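Local coordinates for SusD-like carbohydrate binding protein (Bacteroides vulgatus, PDB 3LEW) that probably binds carbohydrate at the bacterial outer membrane, as a member of the SusD family of nutrient-binding proteins, at residues G29-Y32 against L33-F37; Y40-G44 against Y45-L49; A123-G126 against F127-H131; A267-Q270 against F271-D275; D96-G99 against V100-N103. One frame throughout, in Å; residues are numbered along the deposited sequence. Where two conformers were deposited one is given.

Interaction 1. Residues G29-Y32 against L33-F37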
loop_
_atom_site.group_PDB
_atom_site.type_symbol
_atom_site.label_atom_id
_atom_site.label_comp_id
_atom_site.label_asym_id
_atom_site.label_seq_id
_atom_site.Cartn_x
_atom_site.Cartn_y
_atom_site.Cartn_z
ATOM N N GLY A 29 -10.939 -13.678 -9.264
ATOM C CA GLY A 29 -10.667 -12.243 -9.250
ATOM C C GLY A 29 -9.556 -11.873 -8.279
ATOM O O GLY A 29 -8.662 -11.070 -8.590
ATOM N N TRP A 30 -9.634 -12.422 -7.062
ATOM C CA TRP A 30 -8.625 -12.150 -6.025
ATOM C C TRP A 30 -7.247 -12.618 -6.517
ATOM O O TRP A 30 -6.246 -11.877 -6.461
ATOM C CB TRP A 30 -8.986 -12.861 -4.707
ATOM C CG TRP A 30 -7.904 -12.627 -3.678
ATOM C CD1 TRP A 30 -6.932 -13.486 -3.313
ATOM C CD2 TRP A 30 -7.661 -11.408 -2.993
ATOM N NE1 TRP A 30 -6.093 -12.901 -2.388
ATOM C CE2 TRP A 30 -6.516 -11.616 -2.167
ATOM C CE3 TRP A 30 -8.304 -10.155 -2.969
ATOM C CZ2 TRP A 30 -6.011 -10.611 -1.322
ATOM C CZ3 TRP A 30 -7.803 -9.164 -2.142
ATOM C CH2 TRP A 30 -6.652 -9.405 -1.326
ATOM N N ASN A 31 -7.187 -13.863 -6.989
ATOM C CA ASN A 31 -5.964 -14.446 -7.554
ATOM C C ASN A 31 -5.403 -13.547 -8.668
ATOM O O ASN A 31 -4.216 -13.251 -8.734
ATOM C CB ASN A 31 -6.244 -15.843 -8.121
ATOM C CG ASN A 31 -4.982 -16.666 -8.298
ATOM O OD1 ASN A 31 -4.410 -17.156 -7.320
ATOM N ND2 ASN A 31 -4.550 -16.836 -9.539
ATOM N N TYR A 32 -6.284 -13.131 -9.577
ATOM C CA TYR A 32 -5.833 -12.279 -10.674
ATOM C C TYR A 32 -5.230 -10.977 -10.162
ATOM O O TYR A 32 -4.190 -10.538 -10.687
ATOM C CB TYR A 32 -7.021 -11.970 -11.627
ATOM C CG TYR A 32 -6.626 -11.297 -12.899
ATOM C CD1 TYR A 32 -6.052 -12.019 -13.936
ATOM C CD2 TYR A 32 -6.863 -9.957 -13.106
ATOM C CE1 TYR A 32 -5.668 -11.388 -15.125
ATOM C CE2 TYR A 32 -6.480 -9.340 -14.288
ATOM C CZ TYR A 32 -5.885 -10.067 -15.284
ATOM O OH TYR A 32 -5.532 -9.425 -16.469
ATOM N N LEU A 33 -5.869 -10.356 -9.151
ATOM C CA LEU A 33 -5.397 -9.108 -8.577
ATOM C C LEU A 33 -3.994 -9.262 -8.019
ATOM O O LEU A 33 -3.165 -8.395 -8.213
ATOM C CB LEU A 33 -6.330 -8.670 -7.463
ATOM C CG LEU A 33 -6.002 -7.430 -6.721
ATOM C CD1 LEU A 33 -5.949 -6.229 -7.679
ATOM C CD2 LEU A 33 -7.036 -7.161 -5.562
HETATM N N MSE A 34 -3.790 -10.373 -7.319
HETATM C CA MSE A 34 -2.529 -10.599 -6.567
HETATM C C MSE A 34 -1.393 -11.207 -7.332
HETATM O O MSE A 34 -0.179 -10.901 -7.042
HETATM C CB MSE A 34 -2.822 -11.399 -5.304
HETATM C CG MSE A 34 -3.743 -10.717 -4.317
HETATM SE SE MSE A 34 -2.967 -9.036 -3.596
HETATM C CE MSE A 34 -1.233 -9.491 -3.092
ATOM N N GLU A 35 -1.714 -12.016 -8.325
ATOM C CA GLU A 35 -0.732 -12.880 -8.980
ATOM C C GLU A 35 -0.301 -12.475 -10.382
ATOM O O GLU A 35 0.662 -13.058 -10.911
ATOM C CB GLU A 35 -1.268 -14.310 -9.052
ATOM C CG GLU A 35 -1.356 -15.031 -7.739
ATOM C CD GLU A 35 0.028 -15.465 -7.206
ATOM O OE1 GLU A 35 0.679 -16.337 -7.828
ATOM O OE2 GLU A 35 0.469 -14.919 -6.192
ATOM N N THR A 36 -0.999 -11.529 -11.018
ATOM C CA THR A 36 -0.764 -11.304 -12.439
ATOM C C THR A 36 0.478 -10.426 -12.677
ATOM O O THR A 36 0.530 -9.296 -12.243
ATOM C CB THR A 36 -2.014 -10.638 -13.073
ATOM O OG1 THR A 36 -3.125 -11.518 -12.842
ATOM C CG2 THR A 36 -1.816 -10.396 -14.572
ATOM N N PHE A 37 1.436 -10.963 -13.434
ATOM C CA PHE A 37 2.585 -10.173 -13.850
ATOM C C PHE A 37 2.251 -9.223 -14.996
ATOM O O PHE A 37 1.511 -9.595 -15.920
ATOM C CB PHE A 37 3.699 -11.084 -14.359
ATOM C CG PHE A 37 4.491 -11.811 -13.280
ATOM C CD1 PHE A 37 5.395 -11.133 -12.462
ATOM C CD2 PHE A 37 4.375 -13.193 -13.121
ATOM C CE1 PHE A 37 6.162 -11.835 -11.508
ATOM C CE2 PHE A 37 5.167 -13.854 -12.175
ATOM C CZ PHE A 37 6.046 -13.150 -11.377
#
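W30 and M34, one turn apart near the C-terminal end of helix 19-35, form a Met-aromatic contact in which the selenomethionine chain runs beside the indole in the same direction. Followed from its root, M34 first rests its CB against the carbonyl oxygen of W30. CG then lies over one face of the indole, displaced toward the rim, 3.6 Å from W30 CE2, a CH-pi contact with the five-membered ring. Bends at chi2 (-63°) and chi3 carry the chain on along the ring, and SE arrives obliquely, 4.1 Å from W30 CZ2. At the far end of the indole W30 CZ3 meets L33 CD2 at 4.0 Å. Main-chain i to i+4 bonds hold this turn, among them M34 N to W30 O at 3.0 Å. At the helix end T36 leaves the helical path, and its hydroxyl turns back to donate to Y32 O at 2.6 Å, in the carbonyl plane on a lone pair. T36 OG1 also stands above one face of the Y32 ring, offset toward its rim, and the Y32 side chain packs on L88, L89, R92 and V93 of helix 81-103. A serine at Y32 would probably leave the T36 hydroxyl without its aromatic cover and open a gap toward helix 81-103. T36 CG2 reaches Y32 CE1 at 4.0 Å.

Interaction 2. Residues Y40-G44 against Y45-L49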
loop_
_atom_site.group_PDB
_atom_site.type_symbol
_atom_site.label_atom_id
_atom_site.label_comp_id
_atom_site.label_asym_id
_atom_site.label_seq_id
_atom_site.Cartn_x
_atom_site.Cartn_y
_atom_site.Cartn_z
ATOM N N TYR A 40 8.234 -9.322 -15.254
ATOM C CA TYR A 40 8.735 -9.544 -13.922
ATOM C C TYR A 40 8.874 -8.292 -13.053
ATOM O O TYR A 40 8.913 -8.413 -11.826
ATOM C CB TYR A 40 10.071 -10.268 -13.958
ATOM C CG TYR A 40 9.972 -11.757 -14.266
ATOM C CD1 TYR A 40 9.400 -12.624 -13.364
ATOM C CD2 TYR A 40 10.469 -12.289 -15.457
ATOM C CE1 TYR A 40 9.289 -13.974 -13.623
ATOM C CE2 TYR A 40 10.377 -13.666 -15.718
ATOM C CZ TYR A 40 9.784 -14.492 -14.789
ATOM O OH TYR A 40 9.663 -15.857 -14.969
ATOM N N ALA A 41 8.926 -7.103 -13.668
ATOM C CA ALA A 41 9.001 -5.837 -12.919
ATOM C C ALA A 41 7.737 -5.536 -12.125
ATOM O O ALA A 41 7.765 -4.715 -11.232
ATOM C CB ALA A 41 9.312 -4.630 -13.900
ATOM N N ASN A 42 6.606 -6.159 -12.499
ATOM C CA ASN A 42 5.312 -5.864 -11.879
ATOM C C ASN A 42 4.548 -7.106 -11.432
ATOM O O ASN A 42 3.663 -7.596 -12.160
ATOM C CB ASN A 42 4.445 -5.083 -12.877
ATOM C CG ASN A 42 5.078 -3.727 -13.213
ATOM O OD1 ASN A 42 5.116 -2.862 -12.346
ATOM N ND2 ASN A 42 5.571 -3.556 -14.448
ATOM N N PRO A 43 4.838 -7.588 -10.234
ATOM C CA PRO A 43 4.175 -8.854 -9.789
ATOM C C PRO A 43 2.846 -8.618 -9.116
ATOM O O PRO A 43 2.768 -8.503 -7.904
ATOM C CB PRO A 43 5.243 -9.484 -8.843
ATOM C CG PRO A 43 6.506 -8.665 -9.080
ATOM C CD PRO A 43 6.051 -7.303 -9.455
ATOM N N GLY A 44 1.774 -8.460 -9.899
ATOM C CA GLY A 44 0.455 -8.215 -9.325
ATOM C C GLY A 44 0.257 -6.903 -8.600
ATOM O O GLY A 44 1.050 -5.940 -8.784
ATOM N N TYR A 45 -0.802 -6.824 -7.791
ATOM C CA TYR A 45 -1.139 -5.594 -7.078
ATOM C C TYR A 45 -0.016 -5.027 -6.203
ATOM O O TYR A 45 0.095 -3.788 -6.004
ATOM C CB TYR A 45 -2.386 -5.791 -6.226
ATOM C CG TYR A 45 -2.798 -4.582 -5.420
ATOM C CD1 TYR A 45 -3.503 -3.554 -6.013
ATOM C CD2 TYR A 45 -2.540 -4.497 -4.065
ATOM C CE1 TYR A 45 -3.908 -2.456 -5.272
ATOM C CE2 TYR A 45 -2.927 -3.419 -3.343
ATOM C CZ TYR A 45 -3.610 -2.404 -3.936
ATOM O OH TYR A 45 -4.045 -1.301 -3.235
ATOM N N GLY A 46 0.785 -5.919 -5.619
ATOM C CA GLY A 46 1.948 -5.473 -4.881
ATOM C C GLY A 46 2.923 -4.592 -5.628
ATOM O O GLY A 46 3.637 -3.802 -5.005
ATOM N N ALA A 47 3.015 -4.727 -6.950
ATOM C CA ALA A 47 3.764 -3.778 -7.744
ATOM C C ALA A 47 3.373 -2.322 -7.504
ATOM O O ALA A 47 4.255 -1.435 -7.491
ATOM C CB ALA A 47 3.722 -4.129 -9.273
HETATM N N MSE A 48 2.079 -2.030 -7.370
HETATM C CA MSE A 48 1.688 -0.664 -7.051
HETATM C C MSE A 48 2.130 -0.248 -5.631
HETATM O O MSE A 48 2.599 0.874 -5.435
HETATM C CB MSE A 48 0.187 -0.481 -7.246
HETATM C CG MSE A 48 -0.203 -0.400 -8.756
HETATM SE SE MSE A 48 -0.679 -2.125 -9.452
HETATM C CE MSE A 48 -2.261 -2.304 -8.737
ATOM N N LEU A 49 2.071 -1.173 -4.672
ATOM C CA LEU A 49 2.542 -0.878 -3.302
ATOM C C LEU A 49 4.032 -0.545 -3.339
ATOM O O LEU A 49 4.516 0.393 -2.682
ATOM C CB LEU A 49 2.298 -2.072 -2.398
ATOM C CG LEU A 49 0.814 -2.466 -2.260
ATOM C CD1 LEU A 49 0.726 -3.621 -1.251
ATOM C CD2 LEU A 49 -0.078 -1.319 -1.780
HETATM O O HOH W 1 1.127 -8.837 -5.719
#
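A47 sets its methyl group against N42 and P43, where an inverse gamma turn centred on P43 leads into the first turn of helix 46-54. The A47 CB lies 3.5 Å from N42 CA and 3.9 Å from P43 CD, so this small side chain fills the angle between loop and helix. With CG of N42 beside its own backbone N (chi1 -63°), the amide extends past the methyl and OD1 comes within 3.6 Å of A47 CB. That oxygen is hydrogen-bonded to T82, and ND2 to the carbonyl of N38, which fixes the rotation of the amide. Y45 instead swings its CG anti to N (chi1 179°), directing the phenol away from the loop to meet the ring of F127. At the positive phi of G44 (66°) a CB would clash with Y45 N, which the lack of a side chain avoids; its carbonyl accepts from A47 N at 2.9 Å, the donor standing above the carbonyl plane. One water bridges the turn to the helix, donating to P43 O at 2.8 Å and accepting from G46 N at 2.9 Å.

Interaction 3. Residues A123-G126 against F127-H131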
loop_
_atom_site.group_PDB
_atom_site.type_symbol
_atom_site.label_atom_id
_atom_site.label_comp_id
_atom_site.label_asym_id
_atom_site.label_seq_id
_atom_site.Cartn_x
_atom_site.Cartn_y
_atom_site.Cartn_z
ATOM N N ALA A 123 -17.123 -5.462 -0.870
ATOM C CA ALA A 123 -15.937 -5.012 -0.122
ATOM C C ALA A 123 -14.716 -4.971 -1.046
ATOM O O ALA A 123 -13.979 -3.984 -1.044
ATOM C CB ALA A 123 -15.695 -5.914 1.131
ATOM N N LEU A 124 -14.540 -6.010 -1.871
ATOM C CA LEU A 124 -13.430 -6.032 -2.842
ATOM C C LEU A 124 -13.605 -4.909 -3.857
ATOM O O LEU A 124 -12.642 -4.214 -4.197
ATOM C CB LEU A 124 -13.304 -7.386 -3.534
ATOM C CG LEU A 124 -12.113 -7.581 -4.523
ATOM C CD1 LEU A 124 -10.769 -7.252 -3.898
ATOM C CD2 LEU A 124 -12.117 -8.998 -5.057
ATOM N N ARG A 125 -14.827 -4.731 -4.334
ATOM C CA ARG A 125 -15.078 -3.639 -5.278
ATOM C C ARG A 125 -14.754 -2.289 -4.626
ATOM O O ARG A 125 -14.075 -1.407 -5.224
ATOM C CB ARG A 125 -16.495 -3.675 -5.801
ATOM C CG ARG A 125 -16.718 -2.697 -6.939
ATOM C CD ARG A 125 -18.137 -2.778 -7.493
ATOM N NE ARG A 125 -19.131 -2.099 -6.649
ATOM C CZ ARG A 125 -20.459 -2.127 -6.870
ATOM N NH1 ARG A 125 -20.978 -2.849 -7.850
ATOM N NH2 ARG A 125 -21.285 -1.469 -6.083
ATOM N N GLY A 126 -15.218 -2.101 -3.388
ATOM C CA GLY A 126 -14.907 -0.884 -2.651
ATOM C C GLY A 126 -13.417 -0.639 -2.473
ATOM O O GLY A 126 -12.919 0.511 -2.577
ATOM N N PHE A 127 -12.675 -1.707 -2.186
ATOM C CA PHE A 127 -11.214 -1.638 -2.074
ATOM C C PHE A 127 -10.546 -1.160 -3.370
ATOM O O PHE A 127 -9.591 -0.372 -3.319
ATOM C CB PHE A 127 -10.646 -2.998 -1.686
ATOM C CG PHE A 127 -9.130 -3.066 -1.641
ATOM C CD1 PHE A 127 -8.417 -2.501 -0.593
ATOM C CD2 PHE A 127 -8.422 -3.718 -2.604
ATOM C CE1 PHE A 127 -7.021 -2.572 -0.525
ATOM C CE2 PHE A 127 -7.034 -3.773 -2.534
ATOM C CZ PHE A 127 -6.356 -3.227 -1.491
ATOM N N LEU A 128 -11.065 -1.619 -4.505
ATOM C CA LEU A 128 -10.489 -1.265 -5.796
ATOM C C LEU A 128 -10.864 0.184 -6.149
ATOM O O LEU A 128 -10.037 0.943 -6.666
ATOM C CB LEU A 128 -10.869 -2.260 -6.891
ATOM C CG LEU A 128 -10.260 -3.665 -6.664
ATOM C CD1 LEU A 128 -10.922 -4.701 -7.645
ATOM C CD2 LEU A 128 -8.720 -3.627 -6.711
ATOM N N TYR A 129 -12.061 0.627 -5.799
ATOM C CA TYR A 129 -12.380 2.089 -5.966
ATOM C C TYR A 129 -11.541 2.965 -5.015
ATOM O O TYR A 129 -11.194 4.106 -5.346
ATOM C CB TYR A 129 -13.871 2.383 -5.864
ATOM C CG TYR A 129 -14.622 1.985 -7.116
ATOM C CD1 TYR A 129 -14.294 2.524 -8.353
ATOM C CD2 TYR A 129 -15.633 1.011 -7.075
ATOM C CE1 TYR A 129 -14.932 2.128 -9.520
ATOM C CE2 TYR A 129 -16.305 0.620 -8.247
ATOM C CZ TYR A 129 -15.921 1.161 -9.476
ATOM O OH TYR A 129 -16.530 0.773 -10.660
ATOM N N LEU A 130 -11.185 2.447 -3.829
ATOM C CA LEU A 130 -10.275 3.168 -2.930
ATOM C C LEU A 130 -8.895 3.342 -3.579
ATOM O O LEU A 130 -8.266 4.399 -3.498
ATOM C CB LEU A 130 -10.130 2.471 -1.587
ATOM C CG LEU A 130 -9.124 3.034 -0.586
ATOM C CD1 LEU A 130 -9.504 4.485 -0.260
ATOM C CD2 LEU A 130 -9.077 2.195 0.700
ATOM N N HIS A 131 -8.410 2.296 -4.241
ATOM C CA HIS A 131 -7.173 2.398 -5.015
ATOM C C HIS A 131 -7.219 3.518 -6.064
ATOM O O HIS A 131 -6.316 4.381 -6.148
ATOM C CB HIS A 131 -6.874 1.088 -5.708
ATOM C CG HIS A 131 -5.676 1.156 -6.610
ATOM N ND1 HIS A 131 -4.389 1.344 -6.135
ATOM C CD2 HIS A 131 -5.570 1.048 -7.957
ATOM C CE1 HIS A 131 -3.546 1.389 -7.159
ATOM N NE2 HIS A 131 -4.234 1.191 -8.276
#
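In the middle of helix 111-135, R125 and Y129 pack across one turn, the aliphatic part of the arginine against one side of the phenol. R125 CG is 3.6 Å from Y129 CE2 and R125 CD is 3.9 Å from the same atom, while the guanidinium and ring planes stand 64° apart. The arginine runs straight through chi2 and then bends at chi3 (78°), which takes its head past the tyrosine to a salt bridge with D180 and a hydrogen bond to N98. Y129 OH bonds to the carbonyl of Y152. Helix 111-135 packs against helices 81-103, 170-187 and 202-215, helix-on-helix packing consistent with the TPR-clan assignment of this SusD-family region. A glycine in place of Y129 would probably leave the carbonyl of Y152 without this donor and the methylenes of R125 without their support. On another flank, L124 CD1 approaches F127 CD2 only loosely at 4.4 Å, and L124 CG stands equally far from L128 CD1. The backbone is regular: Y129 N donates to R125 O at 2.9 Å, and L130 N to G126 O at 2.9 Å, the G126 carbonyl also receiving the hydroxyl of S177.

Interaction 4. Residues A267-Q270 against F271-D275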
loop_
_atom_site.group_PDB
_atom_site.type_symbol
_atom_site.label_atom_id
_atom_site.label_comp_id
_atom_site.label_asym_id
_atom_site.label_seq_id
_atom_site.Cartn_x
_atom_site.Cartn_y
_atom_site.Cartn_z
ATOM N N ALA A 267 3.338 -13.693 -6.696
ATOM C CA ALA A 267 3.467 -12.484 -5.924
ATOM C C ALA A 267 4.799 -12.428 -5.168
ATOM O O ALA A 267 5.333 -11.334 -4.965
ATOM C CB ALA A 267 2.275 -12.317 -4.921
ATOM N N SER A 268 5.297 -13.604 -4.786
ATOM C CA SER A 268 6.554 -13.709 -4.034
ATOM C C SER A 268 7.730 -13.029 -4.755
ATOM O O SER A 268 8.719 -12.653 -4.119
ATOM C CB SER A 268 6.908 -15.163 -3.773
ATOM O OG SER A 268 5.951 -15.793 -2.946
ATOM N N TYR A 269 7.659 -12.933 -6.073
ATOM C CA TYR A 269 8.748 -12.371 -6.854
ATOM C C TYR A 269 9.091 -10.954 -6.389
ATOM O O TYR A 269 10.266 -10.517 -6.491
ATOM C CB TYR A 269 8.417 -12.416 -8.365
ATOM C CG TYR A 269 9.612 -12.253 -9.268
ATOM C CD1 TYR A 269 10.070 -10.972 -9.629
ATOM C CD2 TYR A 269 10.275 -13.354 -9.778
ATOM C CE1 TYR A 269 11.167 -10.813 -10.491
ATOM C CE2 TYR A 269 11.377 -13.215 -10.617
ATOM C CZ TYR A 269 11.803 -11.921 -10.980
ATOM O OH TYR A 269 12.872 -11.748 -11.814
ATOM N N GLN A 270 8.129 -10.240 -5.823
ATOM C CA GLN A 270 8.418 -8.907 -5.318
ATOM C C GLN A 270 9.357 -8.841 -4.119
ATOM O O GLN A 270 9.940 -7.789 -3.853
ATOM C CB GLN A 270 7.183 -8.109 -5.074
ATOM C CG GLN A 270 6.323 -8.521 -3.907
ATOM C CD GLN A 270 4.814 -8.046 -4.143
ATOM O OE1 GLN A 270 4.482 -6.926 -3.775
ATOM N NE2 GLN A 270 3.918 -8.934 -4.652
ATOM N N PHE A 271 9.555 -9.959 -3.421
ATOM C CA PHE A 271 10.645 -10.061 -2.433
ATOM C C PHE A 271 12.037 -9.945 -3.062
ATOM O O PHE A 271 13.007 -9.610 -2.365
ATOM C CB PHE A 271 10.490 -11.344 -1.579
ATOM C CG PHE A 271 9.525 -11.182 -0.398
ATOM C CD1 PHE A 271 8.151 -11.298 -0.577
ATOM C CD2 PHE A 271 9.987 -10.873 0.851
ATOM C CE1 PHE A 271 7.274 -11.129 0.483
ATOM C CE2 PHE A 271 9.111 -10.716 1.930
ATOM C CZ PHE A 271 7.743 -10.839 1.737
ATOM N N HIS A 272 12.187 -10.179 -4.362
ATOM C CA HIS A 272 13.450 -9.877 -5.000
ATOM C C HIS A 272 13.831 -8.388 -4.982
ATOM O O HIS A 272 15.011 -8.043 -5.112
ATOM C CB HIS A 272 13.523 -10.435 -6.417
ATOM C CG HIS A 272 13.597 -11.919 -6.486
ATOM N ND1 HIS A 272 14.643 -12.644 -5.939
ATOM C CD2 HIS A 272 12.775 -12.821 -7.073
ATOM C CE1 HIS A 272 14.460 -13.925 -6.208
ATOM N NE2 HIS A 272 13.324 -14.062 -6.873
ATOM N N TYR A 273 12.834 -7.527 -4.810
ATOM C CA TYR A 273 12.986 -6.063 -4.661
ATOM C C TYR A 273 13.109 -5.686 -3.175
ATOM O O TYR A 273 13.998 -4.890 -2.775
ATOM C CB TYR A 273 11.803 -5.319 -5.345
ATOM C CG TYR A 273 11.579 -5.804 -6.774
ATOM C CD1 TYR A 273 12.552 -5.615 -7.735
ATOM C CD2 TYR A 273 10.389 -6.451 -7.153
ATOM C CE1 TYR A 273 12.413 -6.078 -9.022
ATOM C CE2 TYR A 273 10.227 -6.927 -8.441
ATOM C CZ TYR A 273 11.234 -6.760 -9.375
ATOM O OH TYR A 273 11.107 -7.224 -10.669
ATOM N N LEU A 274 12.220 -6.240 -2.367
ATOM C CA LEU A 274 12.098 -5.855 -0.937
ATOM C C LEU A 274 13.149 -6.466 -0.013
ATOM O O LEU A 274 13.469 -5.875 1.016
ATOM C CB LEU A 274 10.738 -6.216 -0.379
ATOM C CG LEU A 274 9.508 -5.567 -0.990
ATOM C CD1 LEU A 274 8.275 -6.133 -0.356
ATOM C CD2 LEU A 274 9.611 -4.038 -0.787
ATOM N N ASP A 275 13.652 -7.642 -0.358
ATOM C CA ASP A 275 14.636 -8.333 0.476
ATOM C C ASP A 275 16.003 -7.869 0.020
ATOM O O ASP A 275 16.443 -8.183 -1.093
ATOM C CB ASP A 275 14.475 -9.855 0.339
ATOM C CG ASP A 275 15.398 -10.629 1.229
ATOM O OD1 ASP A 275 16.479 -10.114 1.589
ATOM O OD2 ASP A 275 15.088 -11.813 1.518
#
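A chi1 of -162° sends the Y269 ring out from the backbone with CG anti to N, bringing its face under the edge of the H272 ring in a T-shaped pair. H272 CD2 lies 3.7 Å above the phenol plane of Y269 and over its centre, with the planes at 69°. Y273 comes to the edge of the same phenol, its OH in the ring plane and 3.6 Å from Y269 CE1. Q270 takes the rarer chi1 of 71°, CG between N and the carbonyl carbon; this turns the otherwise extended chain back along the 3-10 turn, and NE2 donates to A267 O at 2.8 Å. The Q270 backbone N reaches that oxygen too, so two donors grip A267 O from opposite faces; the amide itself is held at both ends, NE2 on A267 O and OE1 on R50. Here the 3-10 turn passes into the short helix 271-274, and Q270 O marks the change by accepting both Y273 N and L274 N, each at 3.1 Å. The polar ends are secured outside: Y269 by Y283, H272 by Q337 and Y282, Y273 by the carbonyl of Y40. The segment follows strand 254-258, with A267, Q270 and F271 packed on strand 341-345 and Y273 and L274 on strand 286-288.

Interaction 5. Residues D96-G99 against V100-N103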
loop_
_atom_site.group_PDB
_atom_site.type_symbol
_atom_site.label_atom_id
_atom_site.label_comp_id
_atom_site.label_asym_id
_atom_site.label_seq_id
_atom_site.Cartn_x
_atom_site.Cartn_y
_atom_site.Cartn_z
ATOM N N ASP A 96 -15.247 -8.703 -12.281
ATOM C CA ASP A 96 -15.536 -9.948 -11.535
ATOM C C ASP A 96 -16.515 -9.729 -10.375
ATOM O O ASP A 96 -17.497 -10.479 -10.247
ATOM C CB ASP A 96 -14.251 -10.580 -10.975
ATOM C CG ASP A 96 -13.357 -11.166 -12.063
ATOM O OD1 ASP A 96 -13.876 -11.667 -13.097
ATOM O OD2 ASP A 96 -12.123 -11.151 -11.900
ATOM N N CYS A 97 -16.242 -8.702 -9.550
ATOM C CA CYS A 97 -17.144 -8.344 -8.462
ATOM C C CYS A 97 -18.549 -8.048 -9.016
ATOM O O CYS A 97 -19.529 -8.540 -8.466
ATOM C CB CYS A 97 -16.678 -7.132 -7.682
ATOM S SG CYS A 97 -15.100 -7.376 -6.855
ATOM N N ASN A 98 -18.643 -7.271 -10.101
ATOM C CA ASN A 98 -19.948 -6.941 -10.669
ATOM C C ASN A 98 -20.658 -8.174 -11.239
ATOM O O ASN A 98 -21.885 -8.282 -11.164
ATOM C CB ASN A 98 -19.830 -5.843 -11.727
ATOM C CG ASN A 98 -19.488 -4.487 -11.116
ATOM O OD1 ASN A 98 -19.751 -4.280 -9.943
ATOM N ND2 ASN A 98 -18.915 -3.551 -11.924
ATOM N N GLY A 99 -19.908 -9.102 -11.827
ATOM C CA GLY A 99 -20.533 -10.350 -12.324
ATOM C C GLY A 99 -21.119 -11.158 -11.172
ATOM O O GLY A 99 -22.233 -11.676 -11.273
ATOM N N VAL A 100 -20.408 -11.227 -10.055
ATOM C CA VAL A 100 -20.925 -11.866 -8.846
ATOM C C VAL A 100 -22.198 -11.156 -8.330
ATOM O O VAL A 100 -23.234 -11.794 -8.080
ATOM C CB VAL A 100 -19.835 -11.967 -7.765
ATOM C CG1 VAL A 100 -20.420 -12.328 -6.381
ATOM C CG2 VAL A 100 -18.766 -12.962 -8.249
ATOM N N LEU A 101 -22.120 -9.828 -8.234
ATOM C CA LEU A 101 -23.224 -9.023 -7.769
ATOM C C LEU A 101 -24.433 -9.140 -8.692
ATOM O O LEU A 101 -25.549 -9.097 -8.199
ATOM C CB LEU A 101 -22.773 -7.556 -7.557
ATOM C CG LEU A 101 -21.852 -7.353 -6.368
ATOM C CD1 LEU A 101 -21.193 -5.918 -6.407
ATOM C CD2 LEU A 101 -22.585 -7.648 -5.016
ATOM N N ASP A 102 -24.236 -9.348 -10.000
ATOM C CA ASP A 102 -25.368 -9.471 -10.948
ATOM C C ASP A 102 -26.107 -10.814 -10.824
ATOM O O ASP A 102 -27.227 -10.928 -11.285
ATOM C CB ASP A 102 -24.918 -9.318 -12.411
ATOM C CG ASP A 102 -24.495 -7.881 -12.781
ATOM O OD1 ASP A 102 -24.748 -6.914 -12.020
ATOM O OD2 ASP A 102 -23.854 -7.721 -13.845
ATOM N N ASN A 103 -25.452 -11.817 -10.235
ATOM C CA ASN A 103 -25.911 -13.193 -10.206
ATOM C C ASN A 103 -26.145 -13.759 -8.782
ATOM O O ASN A 103 -26.811 -14.790 -8.633
ATOM C CB ASN A 103 -24.876 -14.079 -10.910
ATOM C CG ASN A 103 -24.923 -13.979 -12.441
ATOM O OD1 ASN A 103 -25.686 -14.707 -13.092
ATOM N ND2 ASN A 103 -24.066 -13.138 -13.024
#
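V100 and L101 lie tightly over the carbonyls of the preceding turn: V100 CG2 is 3.4 Å from D96 O, and L101 CG is 3.3 Å from C97 O. The backbone bonds here are nearly straight, L101 N reaching C97 O at 2.9 Å with an angle of 164° at the hydrogen. Outward from this packed side V100 rests on V25 and L26 of helix 19-35, and L101 on K118, L122 and R125 of helix 111-135. The contact forms the last turns of helix 81-103, clasped here between two other helices of the SusD fold. N98 belongs to the buried flank too, its amide held by R125 and the carbonyl of Y152, with OD1 only loosely near L101 CD1 at 4.2 Å. Toward solvent the packing gives way to polar groups. D102 is exposed, and its CG is set beside its own N (chi1 -70°), bringing the carboxylate close to N98 O, an acceptor-to-acceptor approach without a bond; N98 O is taken by D102 N, and OD2 accepts from the backbone N of S155. N103 turns its amide back to the preceding turn, where ND2 donates to G99 O at 2.9 Å. This bond is almost linear, 173° at the hydrogen, and the acceptor lies in the amide plane of N103.

Overall arrangement
From the N terminus the chain meets interaction 1 at the end of helix 19-35, then interaction 2 where a short loop enters helix 46-54; L33 O and Y45 N bridge the two at 2.9 Å. Interaction 5 lies in the last turns of helix 81-103 and interaction 3 within the next helix, 111-135. Each contact closes only a helical turn or short bend; all are in series, and none nests or crosses. Interaction 3 packs on interaction 1 through leucines and W30, meets Y45 of interaction 2 through F127 and H131, and is tied to interaction 5 by the R125–N98 hydrogen bond. Interaction 4 touches interactions 1 and 2, tying the segment between strands 254-258 and 286-288 to helices 19-35 and 46-54.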